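Side-chain contacts in aerobactin synthase IucA (Klebsiella pneumoniae subsp. pneumoniae, PDB 5JM8), which probably catalyses an ATP-dependent ligation step in the biosynthesis of the siderophore aerobactin, as a member of the NRPS-independent siderophore (NIS) synthetase family: residues Q120-R125 / A144-H149; A130-A135 / Q369-G374; V14-F19 / E113-T118. All coordinates share one frame; numbering follows the deposited sequence.

Interaction 1: Q120-R125 / A144-H149; sequences QAIDAR and ALLVGH. With ATP (adenosine-5'-triphosphate), chain I.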
loop_
_atom_site.group_PDB
_atom_site.type_symbol
_atom_site.label_atom_id
_atom_site.label_comp_id
_atom_site.label_asym_id
_atom_site.label_seq_id
_atom_site.Cartn_x
_atom_site.Cartn_y
_atom_site.Cartn_z
ATOM N N GLN A 120 1.407 18.482 -29.401
ATOM C CA GLN A 120 0.178 18.420 -28.618
ATOM C C GLN A 120 0.416 17.644 -27.332
ATOM O O GLN A 120 0.103 18.120 -26.241
ATOM C CB GLN A 120 -0.951 17.763 -29.418
ATOM C CG GLN A 120 -1.498 18.606 -30.559
ATOM C CD GLN A 120 -2.550 17.872 -31.375
ATOM O OE1 GLN A 120 -2.622 16.642 -31.354
ATOM N NE2 GLN A 120 -3.373 18.626 -32.095
ATOM N N ALA A 121 0.979 16.450 -27.474
ATOM C CA ALA A 121 1.238 15.578 -26.338
ATOM C C ALA A 121 2.156 16.254 -25.327
ATOM O O ALA A 121 1.925 16.179 -24.122
ATOM C CB ALA A 121 1.843 14.270 -26.808
ATOM N N ILE A 122 3.192 16.920 -25.827
ATOM C CA ILE A 122 4.147 17.614 -24.969
ATOM C C ILE A 122 3.460 18.716 -24.167
ATOM O O ILE A 122 3.790 18.942 -23.003
ATOM C CB ILE A 122 5.309 18.216 -25.796
ATOM C CG1 ILE A 122 6.191 17.088 -26.344
ATOM C CG2 ILE A 122 6.149 19.173 -24.944
ATOM C CD1 ILE A 122 7.212 17.523 -27.374
ATOM N N ASP A 123 2.508 19.401 -24.796
ATOM C CA ASP A 123 1.759 20.462 -24.131
ATOM C C ASP A 123 0.694 19.898 -23.194
ATOM O O ASP A 123 0.205 20.599 -22.309
ATOM C CB ASP A 123 1.099 21.382 -25.162
ATOM C CG ASP A 123 2.105 22.220 -25.935
ATOM O OD1 ASP A 123 3.190 22.519 -25.390
ATOM O OD2 ASP A 123 1.805 22.588 -27.091
ATOM N N ALA A 124 0.337 18.634 -23.397
ATOM C CA ALA A 124 -0.686 17.982 -22.583
ATOM C C ALA A 124 -0.097 17.290 -21.354
ATOM O O ALA A 124 -0.787 17.113 -20.348
ATOM C CB ALA A 124 -1.455 16.975 -23.425
ATOM N N ARG A 125 1.170 16.894 -21.443
ATOM C CA ARG A 125 1.812 16.109 -20.389
ATOM C C ARG A 125 2.713 16.959 -19.496
ATOM O O ARG A 125 3.938 16.889 -19.588
ATOM C CB ARG A 125 2.630 14.970 -21.004
ATOM C CG ARG A 125 1.796 13.921 -21.739
ATOM C CD ARG A 125 0.909 13.121 -20.790
ATOM N NE ARG A 125 1.688 12.454 -19.750
ATOM C CZ ARG A 125 2.284 11.274 -19.895
ATOM N NH1 ARG A 125 2.199 10.610 -21.042
ATOM N NH2 ARG A 125 2.971 10.758 -18.889
ATOM N N ALA A 144 5.500 7.010 -21.107
ATOM C CA ALA A 144 6.374 8.170 -20.975
ATOM C C ALA A 144 7.111 8.491 -22.272
ATOM O O ALA A 144 7.871 9.458 -22.334
ATOM C CB ALA A 144 7.373 7.946 -19.848
ATOM N N LEU A 145 6.889 7.681 -23.303
ATOM C CA LEU A 145 7.508 7.924 -24.602
ATOM C C LEU A 145 6.657 8.872 -25.446
ATOM O O LEU A 145 5.586 8.499 -25.929
ATOM C CB LEU A 145 7.727 6.604 -25.350
ATOM C CG LEU A 145 8.417 6.695 -26.716
ATOM C CD1 LEU A 145 9.857 7.153 -26.567
ATOM C CD2 LEU A 145 8.348 5.365 -27.448
ATOM N N LEU A 146 7.147 10.096 -25.623
ATOM C CA LEU A 146 6.434 11.118 -26.385
ATOM C C LEU A 146 7.112 11.403 -27.722
ATOM O O LEU A 146 6.491 11.951 -28.629
ATOM C CB LEU A 146 6.328 12.415 -25.578
ATOM C CG LEU A 146 5.569 12.351 -24.252
ATOM C CD1 LEU A 146 5.458 13.751 -23.667
ATOM C CD2 LEU A 146 4.187 11.717 -24.417
ATOM N N VAL A 147 8.384 11.040 -27.839
ATOM C CA VAL A 147 9.128 11.263 -29.074
ATOM C C VAL A 147 8.892 10.126 -30.057
ATOM O O VAL A 147 8.817 10.345 -31.264
ATOM C CB VAL A 147 10.642 11.393 -28.811
ATOM C CG1 VAL A 147 11.407 11.495 -30.124
ATOM C CG2 VAL A 147 10.926 12.600 -27.934
ATOM N N GLY A 148 8.787 8.911 -29.534
ATOM C CA GLY A 148 8.594 7.738 -30.365
ATOM C C GLY A 148 9.924 7.202 -30.853
ATOM O O GLY A 148 10.940 7.350 -30.179
ATOM N N HIS A 149 9.917 6.580 -32.029
ATOM C CA HIS A 149 11.136 6.033 -32.620
ATOM C C HIS A 149 12.106 7.155 -32.978
ATOM O O HIS A 149 11.770 8.060 -33.742
ATOM C CB HIS A 149 10.806 5.206 -33.859
ATOM C CG HIS A 149 11.872 4.225 -34.231
ATOM N ND1 HIS A 149 13.181 4.593 -34.448
ATOM C CD2 HIS A 149 11.821 2.886 -34.427
ATOM C CE1 HIS A 149 13.894 3.524 -34.758
ATOM N NE2 HIS A 149 13.091 2.475 -34.751
HETATM P PG ATP I . 4.324 -5.367 -28.558
HETATM O O1G ATP I . 3.122 -4.983 -27.733
HETATM O O2G ATP I . 5.639 -5.126 -27.858
HETATM O O3G ATP I . 4.225 -6.736 -29.186
HETATM P PB ATP I . 4.565 -4.569 -31.344
HETATM O O1B ATP I . 3.707 -3.590 -32.108
HETATM O O2B ATP I . 4.453 -6.047 -31.642
HETATM O O3B ATP I . 4.353 -4.285 -29.763
HETATM P PA ATP I . 6.848 -3.779 -32.882
HETATM O O1A ATP I . 6.138 -4.509 -33.994
HETATM O O2A ATP I . 8.324 -4.003 -32.663
HETATM O O3A ATP I . 6.107 -4.118 -31.493
HETATM O "O5'" ATP I . 6.623 -2.194 -33.022
HETATM C "C5'" ATP I . 7.207 -1.351 -32.036
HETATM C "C4'" ATP I . 6.383 -0.093 -31.805
HETATM O "O4'" ATP I . 7.070 0.719 -30.850
HETATM C "C3'" ATP I . 6.191 0.742 -33.062
HETATM O "O3'" ATP I . 4.803 1.065 -33.218
HETATM C "C2'" ATP I . 7.026 1.992 -32.855
HETATM O "O2'" ATP I . 6.337 3.168 -33.274
HETATM C "C1'" ATP I . 7.288 2.037 -31.359
HETATM N N9 ATP I . 8.674 2.454 -31.054
HETATM C C8 ATP I . 8.991 3.534 -30.321
HETATM N N7 ATP I . 10.337 3.663 -30.212
HETATM C C5 ATP I . 10.895 2.644 -30.886
HETATM C C6 ATP I . 12.273 2.189 -31.164
HETATM N N6 ATP I . 13.320 2.892 -30.672
HETATM N N1 ATP I . 12.430 1.073 -31.912
HETATM C C2 ATP I . 11.379 0.383 -32.396
HETATM N N3 ATP I . 10.101 0.745 -32.177
HETATM C C4 ATP I . 9.797 1.846 -31.444
#
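The apolar part of this contact centres on Leu146, whose forked end meets the last turn of helix 101-124 and the residue that follows it. The two branches divide the work. CD2 lies 4.2 Å from Ala121 CB, while CD1 is 4.3 Å from Ile122 CG1 and 4.1 Å from both CB and CG of Arg125. With its CG anti to the carbonyl carbon (chi1 -61°), Leu146 presents both methyls to the helix.

The polar part is directed elsewhere. No hydrogen bond crosses between the segments, and Arg125 NH1 comes only within van der Waals range of Leu146 CD2, at 4.1 Å. The arginine chain bends at chi2 and chi3, so its methylenes pack on leucine while its guanidinium turns to outside partners: Asp172 O and Gln143 O bind NH1, and Asp127 forms a salt bridge with NE.

The third group of contacts is with ATP. His149 takes the adenine over one ring face, with ATP C6 3.4 Å above the imidazole plane and offset toward the rim, and Leu145 CD2 approaches ATP C8 at 3.5 Å.

Residues 144-149 thus bind nucleotide through Leu145, Gly148 and His149 and rest on the helix through Leu146. The chemistry is consistent with an apolar second shell behind the adenine pocket, the charge of the buried arginine probably being met by its partners outside the two segments.

Interaction 2: A130-A135 / Q369-G374; sequences ALREKA and QAAPDG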
loop_
_atom_site.group_PDB
_atom_site.type_symbol
_atom_site.label_atom_id
_atom_site.label_comp_id
_atom_site.label_asym_id
_atom_site.label_seq_id
_atom_site.Cartn_x
_atom_site.Cartn_y
_atom_site.Cartn_z
ATOM N N ALA A 130 8.143 15.674 -14.033
ATOM C CA ALA A 130 8.087 15.182 -12.659
ATOM C C ALA A 130 8.453 13.700 -12.562
ATOM O O ALA A 130 8.713 13.194 -11.470
ATOM C CB ALA A 130 6.703 15.414 -12.079
ATOM N N LEU A 131 8.465 13.008 -13.699
ATOM C CA LEU A 131 8.840 11.594 -13.742
ATOM C C LEU A 131 10.311 11.383 -13.392
ATOM O O LEU A 131 10.718 10.284 -13.019
ATOM C CB LEU A 131 8.559 11.004 -15.127
ATOM C CG LEU A 131 7.102 10.910 -15.590
ATOM C CD1 LEU A 131 7.031 10.327 -16.996
ATOM C CD2 LEU A 131 6.269 10.078 -14.628
ATOM N N ARG A 132 11.106 12.440 -13.528
ATOM C CA ARG A 132 12.521 12.398 -13.171
ATOM C C ARG A 132 12.749 12.204 -11.674
ATOM O O ARG A 132 13.846 11.845 -11.248
ATOM C CB ARG A 132 13.213 13.691 -13.600
ATOM C CG ARG A 132 13.261 13.938 -15.094
ATOM C CD ARG A 132 14.081 15.182 -15.391
ATOM N NE ARG A 132 14.201 15.425 -16.826
ATOM C CZ ARG A 132 13.588 16.403 -17.486
ATOM N NH1 ARG A 132 12.806 17.272 -16.854
ATOM N NH2 ARG A 132 13.773 16.521 -18.790
ATOM N N GLU A 133 11.711 12.446 -10.882
ATOM C CA GLU A 133 11.863 12.601 -9.440
ATOM C C GLU A 133 12.076 11.284 -8.711
ATOM O O GLU A 133 12.602 11.260 -7.597
ATOM C CB GLU A 133 10.639 13.316 -8.869
ATOM C CG GLU A 133 10.490 14.740 -9.382
ATOM C CD GLU A 133 9.130 15.348 -9.096
ATOM O OE1 GLU A 133 8.199 14.607 -8.714
ATOM O OE2 GLU A 133 8.992 16.579 -9.260
ATOM N N LYS A 134 11.677 10.185 -9.340
ATOM C CA LYS A 134 11.752 8.888 -8.693
ATOM C C LYS A 134 11.720 7.750 -9.705
ATOM O O LYS A 134 11.521 7.972 -10.899
ATOM C CB LYS A 134 10.602 8.741 -7.696
ATOM C CG LYS A 134 9.237 8.912 -8.321
ATOM C CD LYS A 134 8.128 8.720 -7.308
ATOM C CE LYS A 134 6.778 8.616 -7.999
ATOM N NZ LYS A 134 5.703 8.193 -7.069
ATOM N N ALA A 135 11.916 6.533 -9.212
ATOM C CA ALA A 135 11.922 5.351 -10.060
ATOM C C ALA A 135 10.530 5.081 -10.624
ATOM O O ALA A 135 9.534 5.098 -9.896
ATOM C CB ALA A 135 12.423 4.147 -9.279
ATOM N N GLN A 369 15.120 7.948 -24.402
ATOM C CA GLN A 369 14.454 9.057 -25.092
ATOM C C GLN A 369 14.956 10.418 -24.633
ATOM O O GLN A 369 15.011 10.707 -23.436
ATOM C CB GLN A 369 12.933 8.979 -24.886
ATOM C CG GLN A 369 12.167 10.273 -25.234
ATOM C CD GLN A 369 10.689 10.208 -24.880
ATOM O OE1 GLN A 369 9.827 10.533 -25.695
ATOM N NE2 GLN A 369 10.391 9.799 -23.655
ATOM N N ALA A 370 15.315 11.254 -25.601
ATOM C CA ALA A 370 15.731 12.615 -25.310
ATOM C C ALA A 370 14.563 13.378 -24.701
ATOM O O ALA A 370 13.427 13.263 -25.160
ATOM C CB ALA A 370 16.229 13.302 -26.568
ATOM N N ALA A 371 14.846 14.145 -23.656
ATOM C CA ALA A 371 13.812 14.907 -22.973
ATOM C C ALA A 371 13.206 15.957 -23.902
ATOM O O ALA A 371 13.941 16.721 -24.530
ATOM C CB ALA A 371 14.383 15.566 -21.739
ATOM N N PRO A 372 11.865 15.993 -24.003
ATOM C CA PRO A 372 11.236 17.039 -24.816
ATOM C C PRO A 372 11.603 18.454 -24.371
ATOM O O PRO A 372 11.668 19.355 -25.207
ATOM C CB PRO A 372 9.739 16.782 -24.619
ATOM C CG PRO A 372 9.648 15.334 -24.317
ATOM C CD PRO A 372 10.875 15.011 -23.520
ATOM N N ASP A 373 11.841 18.640 -23.077
ATOM C CA ASP A 373 12.178 19.956 -22.540
ATOM C C ASP A 373 13.688 20.198 -22.500
ATOM O O ASP A 373 14.146 21.230 -22.007
ATOM C CB ASP A 373 11.588 20.127 -21.136
ATOM C CG ASP A 373 12.092 19.085 -20.149
ATOM O OD1 ASP A 373 13.126 18.436 -20.416
ATOM O OD2 ASP A 373 11.451 18.921 -19.093
ATOM N N GLY A 374 14.457 19.233 -22.994
ATOM C CA GLY A 374 15.899 19.378 -23.080
ATOM C C GLY A 374 16.629 19.051 -21.793
ATOM O O GLY A 374 17.845 19.222 -21.703
#
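Asp373 OD1 is gripped twice: by Arg132 NH2 across the contact, at 2.6 Å, and by the backbone N of Gly375 just beyond the turn. The second carboxylate oxygen, OD2, receives Arg132 NH1 at 3.1 Å, completing an end-on, two-nitrogen salt bridge. Several measures agree on its geometry. Both oxygens use their syn lone pairs, each lies only 8° out of the guanidinium plane, and the two flat groups are 22° from coplanar. The N-H...O angle of the shorter bond is 158°.

An extended chain from CG to NE carries the guanidinium across a gap of 10.2 Å between Arg132 CA and Ala371 CA. Asp373 meets it from the opposite direction, its CG set between backbone N and carbonyl carbon. Beside the bridge, Ala371 CB abuts the guanidinium edge, 3.2 Å from NH2, which is tight packing.

The receiving loop is itself folded: a type I beta turn runs from Ala371 to Gly374, closed by Gly374 N to Ala371 O at 3.0 Å. Arg132 NE also binds Asp376 O, and Ala381 of helix 378-390 touches the arginine. With every guanidinium nitrogen engaged, rotation of the group should be restricted, and the charge pair ties two loops far apart in sequence.

Interaction 3: V14-F19 / E113-T118; sequences VAAQCF and ESHAHT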
loop_
_atom_site.group_PDB
_atom_site.type_symbol
_atom_site.label_atom_id
_atom_site.label_comp_id
_atom_site.label_asym_id
_atom_site.label_seq_id
_atom_site.Cartn_x
_atom_site.Cartn_y
_atom_site.Cartn_z
ATOM N N VAL A 14 12.321 17.964 -30.472
ATOM C CA VAL A 14 12.709 16.561 -30.435
ATOM C C VAL A 14 12.054 15.773 -31.566
ATOM O O VAL A 14 12.540 14.714 -31.949
ATOM C CB VAL A 14 12.342 15.906 -29.082
ATOM C CG1 VAL A 14 13.181 16.502 -27.961
ATOM C CG2 VAL A 14 10.852 16.060 -28.783
ATOM N N ALA A 15 10.950 16.292 -32.097
ATOM C CA ALA A 15 10.259 15.646 -33.209
ATOM C C ALA A 15 11.045 15.833 -34.501
ATOM O O ALA A 15 11.262 14.883 -35.253
ATOM C CB ALA A 15 8.851 16.205 -33.360
ATOM N N ALA A 16 11.473 17.064 -34.752
ATOM C CA ALA A 16 12.231 17.368 -35.954
ATOM C C ALA A 16 13.548 16.605 -35.958
ATOM O O ALA A 16 14.034 16.193 -37.010
ATOM C CB ALA A 16 12.485 18.862 -36.059
ATOM N N GLN A 17 14.118 16.408 -34.774
ATOM C CA GLN A 17 15.409 15.742 -34.653
ATOM C C GLN A 17 15.321 14.294 -35.132
ATOM O O GLN A 17 16.310 13.726 -35.587
ATOM C CB GLN A 17 15.905 15.789 -33.210
ATOM C CG GLN A 17 17.403 15.575 -33.066
ATOM C CD GLN A 17 18.217 16.741 -33.595
ATOM O OE1 GLN A 17 18.067 17.877 -33.140
ATOM N NE2 GLN A 17 19.085 16.466 -34.561
ATOM N N CYS A 18 14.132 13.706 -35.030
ATOM C CA CYS A 18 13.899 12.348 -35.514
ATOM C C CYS A 18 13.949 12.304 -37.030
ATOM O O CYS A 18 14.606 11.445 -37.613
ATOM C CB CYS A 18 12.546 11.830 -35.027
ATOM S SG CYS A 18 12.439 11.567 -33.243
ATOM N N PHE A 19 13.239 13.235 -37.662
ATOM C CA PHE A 19 13.245 13.360 -39.112
ATOM C C PHE A 19 14.669 13.560 -39.613
ATOM O O PHE A 19 15.114 12.884 -40.539
ATOM C CB PHE A 19 12.347 14.524 -39.548
ATOM C CG PHE A 19 12.357 14.788 -41.028
ATOM C CD1 PHE A 19 13.303 15.630 -41.591
ATOM C CD2 PHE A 19 11.414 14.201 -41.856
ATOM C CE1 PHE A 19 13.313 15.875 -42.950
ATOM C CE2 PHE A 19 11.418 14.444 -43.217
ATOM C CZ PHE A 19 12.369 15.281 -43.765
ATOM N N GLU A 113 2.108 15.655 -39.528
ATOM C CA GLU A 113 1.109 15.132 -38.610
ATOM C C GLU A 113 1.800 14.646 -37.344
ATOM O O GLU A 113 1.416 15.017 -36.238
ATOM C CB GLU A 113 0.307 14.000 -39.264
ATOM C CG GLU A 113 -0.747 14.477 -40.270
ATOM C CD GLU A 113 -1.401 13.339 -41.040
ATOM O OE1 GLU A 113 -0.873 12.206 -41.008
ATOM O OE2 GLU A 113 -2.447 13.582 -41.679
ATOM N N SER A 114 2.840 13.837 -37.519
ATOM C CA SER A 114 3.613 13.332 -36.391
ATOM C C SER A 114 4.210 14.482 -35.585
ATOM O O SER A 114 4.127 14.497 -34.359
ATOM C CB SER A 114 4.721 12.396 -36.876
ATOM O OG SER A 114 5.533 11.959 -35.799
ATOM N N HIS A 115 4.805 15.446 -36.283
ATOM C CA HIS A 115 5.445 16.581 -35.629
ATOM C C HIS A 115 4.443 17.372 -34.796
ATOM O O HIS A 115 4.763 17.840 -33.704
ATOM C CB HIS A 115 6.105 17.493 -36.670
ATOM C CG HIS A 115 6.758 18.706 -36.083
ATOM N ND1 HIS A 115 6.075 19.880 -35.845
ATOM C CD2 HIS A 115 8.034 18.929 -35.688
ATOM C CE1 HIS A 115 6.900 20.771 -35.328
ATOM N NE2 HIS A 115 8.096 20.220 -35.223
ATOM N N ALA A 116 3.224 17.506 -35.313
ATOM C CA ALA A 116 2.178 18.273 -34.645
ATOM C C ALA A 116 1.571 17.506 -33.474
ATOM O O ALA A 116 1.339 18.071 -32.404
ATOM C CB ALA A 116 1.096 18.648 -35.633
ATOM N N HIS A 117 1.306 16.221 -33.690
ATOM C CA HIS A 117 0.744 15.364 -32.653
ATOM C C HIS A 117 1.667 15.305 -31.444
ATOM O O HIS A 117 1.211 15.287 -30.301
ATOM C CB HIS A 117 0.506 13.956 -33.196
ATOM C CG HIS A 117 -0.465 13.908 -34.335
ATOM N ND1 HIS A 117 -0.492 12.873 -35.246
ATOM C CD2 HIS A 117 -1.435 14.770 -34.716
ATOM C CE1 HIS A 117 -1.443 13.098 -36.134
ATOM N NE2 HIS A 117 -2.029 14.243 -35.836
ATOM N N THR A 118 2.969 15.268 -31.711
ATOM C CA THR A 118 3.972 15.243 -30.656
ATOM C C THR A 118 3.909 16.518 -29.823
ATOM O O THR A 118 3.960 16.467 -28.596
ATOM C CB THR A 118 5.391 15.087 -31.230
ATOM O OG1 THR A 118 5.490 13.849 -31.940
ATOM C CG2 THR A 118 6.435 15.112 -30.117
#
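Ala15 CB meets His115 CD2 at 3.7 Å, the closest approach between the two segments. The methyl comes obliquely to the imidazole, whereas the backbone N of Ala16 lies at the ring edge, near its plane, 4.0 Å from the same CD2. Thr118 adds its methyl, with CG2 4.2 Å from Ala15 CB. The alanine is therefore held between histidine and threonine, and Ala15 CA and His115 CA stand just 5.5 Å apart.

In the second shell, each partner is positioned by a polar bond. The histidine extends with CG anti to its backbone N (chi1 179°), and its NE2 is hydrogen-bonded to Asp13 OD2. Asp13 OD1 in turn accepts the N-H of Ala16, linking the ring to the backbone of residues 14-19. Thr118 OG1 donates to Ser114 O at 2.9 Å from above the carbonyl plane; Thr118 N reaches that oxygen from the opposite face, and this pairing holds CG2 toward Ala15.

The short helical segments run nearly antiparallel, their directions 154° apart and their axes 9.4 Å apart at closest. Helix 82-96 borders them, stacking Phe82 on His115 and touching Ala16, while Phe67 of strand 64-72 packs on Ala16 and Gln17.

How the interactions relate
Helix 101-124 serves two of these contacts: interaction 3 uses its middle-to-late turns against helix 14-26, and interaction 1 its C-terminal end against the nucleotide-binding loop. Interaction 1 is the buried one and is apolar between its segments; interaction 3 is partly buried, combining small methyls with a histidine ring; interaction 2, where Asp373 is exposed, relies on charge. Direct touches join them. Gln369 of interaction 2 probably hydrogen-bonds the backbone N atoms of Leu146 and Val147 through OE1, and Val147 packs on Val14 and Cys18 of interaction 3. Loop 144-149 thus touches both other contacts, whose centres are about 18 Å apart and which also meet directly where Val14 packs on Ala371 and Pro372.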